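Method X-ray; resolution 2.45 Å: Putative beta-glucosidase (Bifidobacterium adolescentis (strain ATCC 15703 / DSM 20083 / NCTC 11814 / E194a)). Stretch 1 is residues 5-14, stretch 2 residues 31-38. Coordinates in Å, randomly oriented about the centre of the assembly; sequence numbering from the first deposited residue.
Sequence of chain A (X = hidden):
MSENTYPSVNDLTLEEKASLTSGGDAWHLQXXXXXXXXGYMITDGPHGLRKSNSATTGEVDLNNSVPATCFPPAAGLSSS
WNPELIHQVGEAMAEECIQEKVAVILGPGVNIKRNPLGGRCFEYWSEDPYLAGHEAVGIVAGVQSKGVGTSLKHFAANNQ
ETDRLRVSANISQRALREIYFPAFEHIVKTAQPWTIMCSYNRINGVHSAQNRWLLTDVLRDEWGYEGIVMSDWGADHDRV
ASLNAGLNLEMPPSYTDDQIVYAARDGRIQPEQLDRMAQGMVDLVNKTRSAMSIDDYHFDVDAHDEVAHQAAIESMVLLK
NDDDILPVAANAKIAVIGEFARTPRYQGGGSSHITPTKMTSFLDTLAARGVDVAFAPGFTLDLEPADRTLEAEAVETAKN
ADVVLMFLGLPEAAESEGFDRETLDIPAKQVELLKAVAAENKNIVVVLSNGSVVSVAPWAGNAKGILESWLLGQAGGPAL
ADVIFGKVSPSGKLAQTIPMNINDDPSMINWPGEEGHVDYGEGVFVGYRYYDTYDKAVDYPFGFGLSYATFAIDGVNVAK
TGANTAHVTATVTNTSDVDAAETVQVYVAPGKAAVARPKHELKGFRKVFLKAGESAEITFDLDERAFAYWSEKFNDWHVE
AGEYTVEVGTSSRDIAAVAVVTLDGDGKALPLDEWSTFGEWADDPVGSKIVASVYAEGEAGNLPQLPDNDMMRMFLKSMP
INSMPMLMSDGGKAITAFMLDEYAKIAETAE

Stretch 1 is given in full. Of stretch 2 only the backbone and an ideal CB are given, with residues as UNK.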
# COMPACT_ATOMS: atom_id res chain seq x y z
N THR A 5 -16.12 24.72 -24.39
CA THR A 5 -15.91 25.78 -23.41
C THR A 5 -14.43 26.17 -23.36
O THR A 5 -13.54 25.32 -23.47
CB THR A 5 -16.41 25.36 -22.01
OG1 THR A 5 -17.84 25.25 -22.03
CG2 THR A 5 -16.01 26.38 -20.95
N TYR A 6 -14.17 27.45 -23.19
CA TYR A 6 -12.82 27.97 -23.26
C TYR A 6 -12.15 27.85 -21.90
O TYR A 6 -12.73 28.26 -20.89
CB TYR A 6 -12.85 29.43 -23.72
CG TYR A 6 -11.51 30.07 -23.93
CD1 TYR A 6 -10.84 30.68 -22.89
CD2 TYR A 6 -10.92 30.09 -25.19
CE1 TYR A 6 -9.61 31.29 -23.08
CE2 TYR A 6 -9.69 30.69 -25.40
CZ TYR A 6 -9.04 31.29 -24.34
OH TYR A 6 -7.82 31.89 -24.54
N PRO A 7 -10.93 27.30 -21.83
CA PRO A 7 -10.21 26.84 -23.04
C PRO A 7 -10.40 25.35 -23.35
O PRO A 7 -10.73 24.57 -22.46
CB PRO A 7 -8.75 27.13 -22.69
CG PRO A 7 -8.71 26.87 -21.20
CD PRO A 7 -10.04 27.32 -20.65
N SER A 8 -10.19 24.98 -24.62
CA SER A 8 -10.14 23.60 -25.07
C SER A 8 -9.02 23.48 -26.11
O SER A 8 -8.35 24.47 -26.42
CB SER A 8 -11.48 23.13 -25.66
OG SER A 8 -11.74 23.76 -26.90
N VAL A 9 -8.85 22.28 -26.67
CA VAL A 9 -7.84 22.12 -27.72
C VAL A 9 -8.24 22.81 -29.01
O VAL A 9 -7.37 23.07 -29.85
CB VAL A 9 -7.52 20.64 -28.01
CG1 VAL A 9 -6.53 20.10 -27.00
CG2 VAL A 9 -8.80 19.82 -28.06
N ASN A 10 -9.52 23.12 -29.19
CA ASN A 10 -9.94 23.89 -30.36
C ASN A 10 -9.36 25.30 -30.35
O ASN A 10 -9.23 25.92 -31.42
CB ASN A 10 -11.47 23.97 -30.42
CG ASN A 10 -12.11 22.61 -30.60
OD1 ASN A 10 -11.55 21.73 -31.24
ND2 ASN A 10 -13.30 22.44 -30.03
N ASP A 11 -8.97 25.80 -29.18
CA ASP A 11 -8.43 27.14 -29.05
C ASP A 11 -6.91 27.18 -29.20
O ASP A 11 -6.32 28.26 -29.15
CB ASP A 11 -8.83 27.74 -27.70
CG ASP A 11 -10.34 27.81 -27.52
OD1 ASP A 11 -11.02 28.41 -28.38
OD2 ASP A 11 -10.87 27.27 -26.52
N LEU A 12 -6.28 26.03 -29.41
CA LEU A 12 -4.83 25.92 -29.45
C LEU A 12 -4.32 25.67 -30.86
O LEU A 12 -4.96 24.98 -31.66
CB LEU A 12 -4.35 24.79 -28.53
CG LEU A 12 -4.88 24.92 -27.11
CD1 LEU A 12 -4.47 23.73 -26.27
CD2 LEU A 12 -4.45 26.24 -26.48
N THR A 13 -3.14 26.22 -31.16
CA THR A 13 -2.42 25.85 -32.37
C THR A 13 -1.78 24.47 -32.18
O THR A 13 -1.80 23.89 -31.09
CB THR A 13 -1.35 26.89 -32.71
OG1 THR A 13 -0.30 26.83 -31.74
CG2 THR A 13 -1.94 28.29 -32.70
N LEU A 14 -1.22 23.94 -33.27
CA LEU A 14 -0.53 22.65 -33.17
C LEU A 14 0.62 22.72 -32.18
O LEU A 14 0.80 21.81 -31.36
CB LEU A 14 -0.03 22.21 -34.54
CG LEU A 14 0.77 20.91 -34.59
CD1 LEU A 14 -0.09 19.74 -34.15
CD2 LEU A 14 1.29 20.69 -36.00
N UNK A 31 2.50 25.46 -19.16
CA UNK A 31 1.65 26.63 -19.09
C UNK A 31 1.47 27.31 -20.43
O UNK A 31 2.45 27.72 -21.06
CB UNK A 31 2.22 27.63 -18.08
N UNK A 32 0.23 27.38 -20.90
CA UNK A 32 -0.13 28.23 -22.03
C UNK A 32 -0.94 29.37 -21.42
O UNK A 32 -2.16 29.45 -21.60
CB UNK A 32 -0.91 27.47 -23.11
N UNK A 33 -0.26 30.23 -20.65
CA UNK A 33 -0.95 31.29 -19.92
C UNK A 33 -1.65 32.27 -20.86
O UNK A 33 -2.63 32.91 -20.46
CB UNK A 33 0.04 32.04 -19.03
N UNK A 34 -1.17 32.40 -22.10
CA UNK A 34 -1.80 33.33 -23.04
C UNK A 34 -3.21 32.91 -23.40
O UNK A 34 -3.99 33.74 -23.89
CB UNK A 34 -0.96 33.45 -24.31
N UNK A 35 -3.57 31.65 -23.18
CA UNK A 35 -4.88 31.15 -23.54
C UNK A 35 -5.57 30.53 -22.33
O UNK A 35 -6.43 29.66 -22.48
CB UNK A 35 -4.77 30.13 -24.67
N UNK A 36 -5.18 30.97 -21.14
CA UNK A 36 -5.87 30.59 -19.92
C UNK A 36 -5.59 29.20 -19.41
O UNK A 36 -6.43 28.62 -18.72
CB UNK A 36 -7.38 30.73 -20.14
N UNK A 37 -4.42 28.64 -19.72
CA UNK A 37 -4.03 27.33 -19.24
C UNK A 37 -2.78 27.50 -18.38
O UNK A 37 -1.66 27.53 -18.89
CB UNK A 37 -3.79 26.36 -20.40
N UNK A 38 -2.94 27.61 -17.06
CA UNK A 38 -1.77 27.80 -16.19
C UNK A 38 -0.98 26.52 -16.03
O UNK A 38 -1.52 25.41 -16.08
CB UNK A 38 -2.20 28.31 -14.81

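Position 31 has nothing of stretch 1 within 5.5 Å of its ideal CB. Its phi/psi of -91/120 suits almost any residue. The deposited residue is Gly31, and it makes no contact with stretch 1.

At position 32 the CA-to-CB bond points toward stretch 1. The ideal CB lies 5.0 Å from Leu12 CD2, so the gap on that line is small. A compact apolar chain such as valine or isoleucine suits it; a longer one would have to turn aside. The residue is Val32, with chi1 in the t well. Its CG1 comes 4.5 Å from Leu12 CD2, a loose apolar contact.

Positions 33 and 34 form a short 3-10 segment. Neither ideal CB has an atom of stretch 1 within 5.5 Å, so the contact sets little limit, and polar or small residues would do. They are Glu33 and Ala34. Glu33 stays out of reach of stretch 1, and the Ala34 side chain does not touch it.

At position 35 the CA-to-CB bond points sideways, and the ideal CB is 3.5 Å from Tyr6 OH and 4.3 Å from Leu12 CD2. Further along, the backbone carbonyl of Asp11 offers an acceptor, 5.1 Å from the ideal CB to Asp11 O. A long chain with an apolar stem and a donor at its tip fits best: lysine or arginine, perhaps glutamine. The residue is Lys35. With chi1 m and the other three angles t, the chain is extended, and its CD lies 3.8 Å from Leu12 CD2. The tip then donates a hydrogen bond from Lys35 NZ to Asp11 O at 2.8 Å. Lys35 has the largest area covered by stretch 1 of any residue in stretch 2.

Position 36 has phi/psi 76/26, and the positive phi favours glycine; asparagine is the usual alternative. The ideal CB would sit 3.7 Å from Tyr6 CE1 and 4.2 Å from Pro7 CG, so little space remains on that side. The residue is Gly36. Its backbone O still reaches Pro7, with Gly36 O 3.8 Å from Pro7 CG.

At position 37 the CA-to-CB bond points sideways, with Pro7 CG 5.0 Å from the ideal CB. Pro7 and Leu12 offer apolar carbons, so isoleucine, leucine, valine or methionine would suit. The residue is Ile37. Its CG1 packs 3.8 Å from Pro7 CG, and its CD1 reaches 4.2 Å from Leu12 CD1.

Position 38 is out of reach of stretch 1. Its phi/psi of -75/149 allows many residues, proline among them. It is Pro38.

Stretch 2 31-38: GVEAKGIP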
# COMPACT_ATOMS: atom_id res chain seq x y z
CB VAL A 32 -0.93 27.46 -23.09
CG1 VAL A 32 -1.01 28.25 -24.39
CG2 VAL A 32 -0.33 26.08 -23.33
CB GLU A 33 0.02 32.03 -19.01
CG GLU A 33 0.32 31.33 -17.69
CD GLU A 33 1.47 30.34 -17.79
OE1 GLU A 33 2.04 30.20 -18.90
OE2 GLU A 33 1.82 29.72 -16.77
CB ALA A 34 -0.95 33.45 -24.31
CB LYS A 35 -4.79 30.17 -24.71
CG LYS A 35 -4.25 30.86 -25.96
CD LYS A 35 -4.39 30.01 -27.19
CE LYS A 35 -4.00 30.79 -28.42
NZ LYS A 35 -4.15 29.96 -29.64
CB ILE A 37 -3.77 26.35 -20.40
CG1 ILE A 37 -5.01 26.26 -21.28
CG2 ILE A 37 -3.41 24.98 -19.85
CD1 ILE A 37 -4.85 25.30 -22.43
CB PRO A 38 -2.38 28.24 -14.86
CG PRO A 38 -3.77 28.74 -15.21
CD PRO A 38 -4.20 27.88 -16.36
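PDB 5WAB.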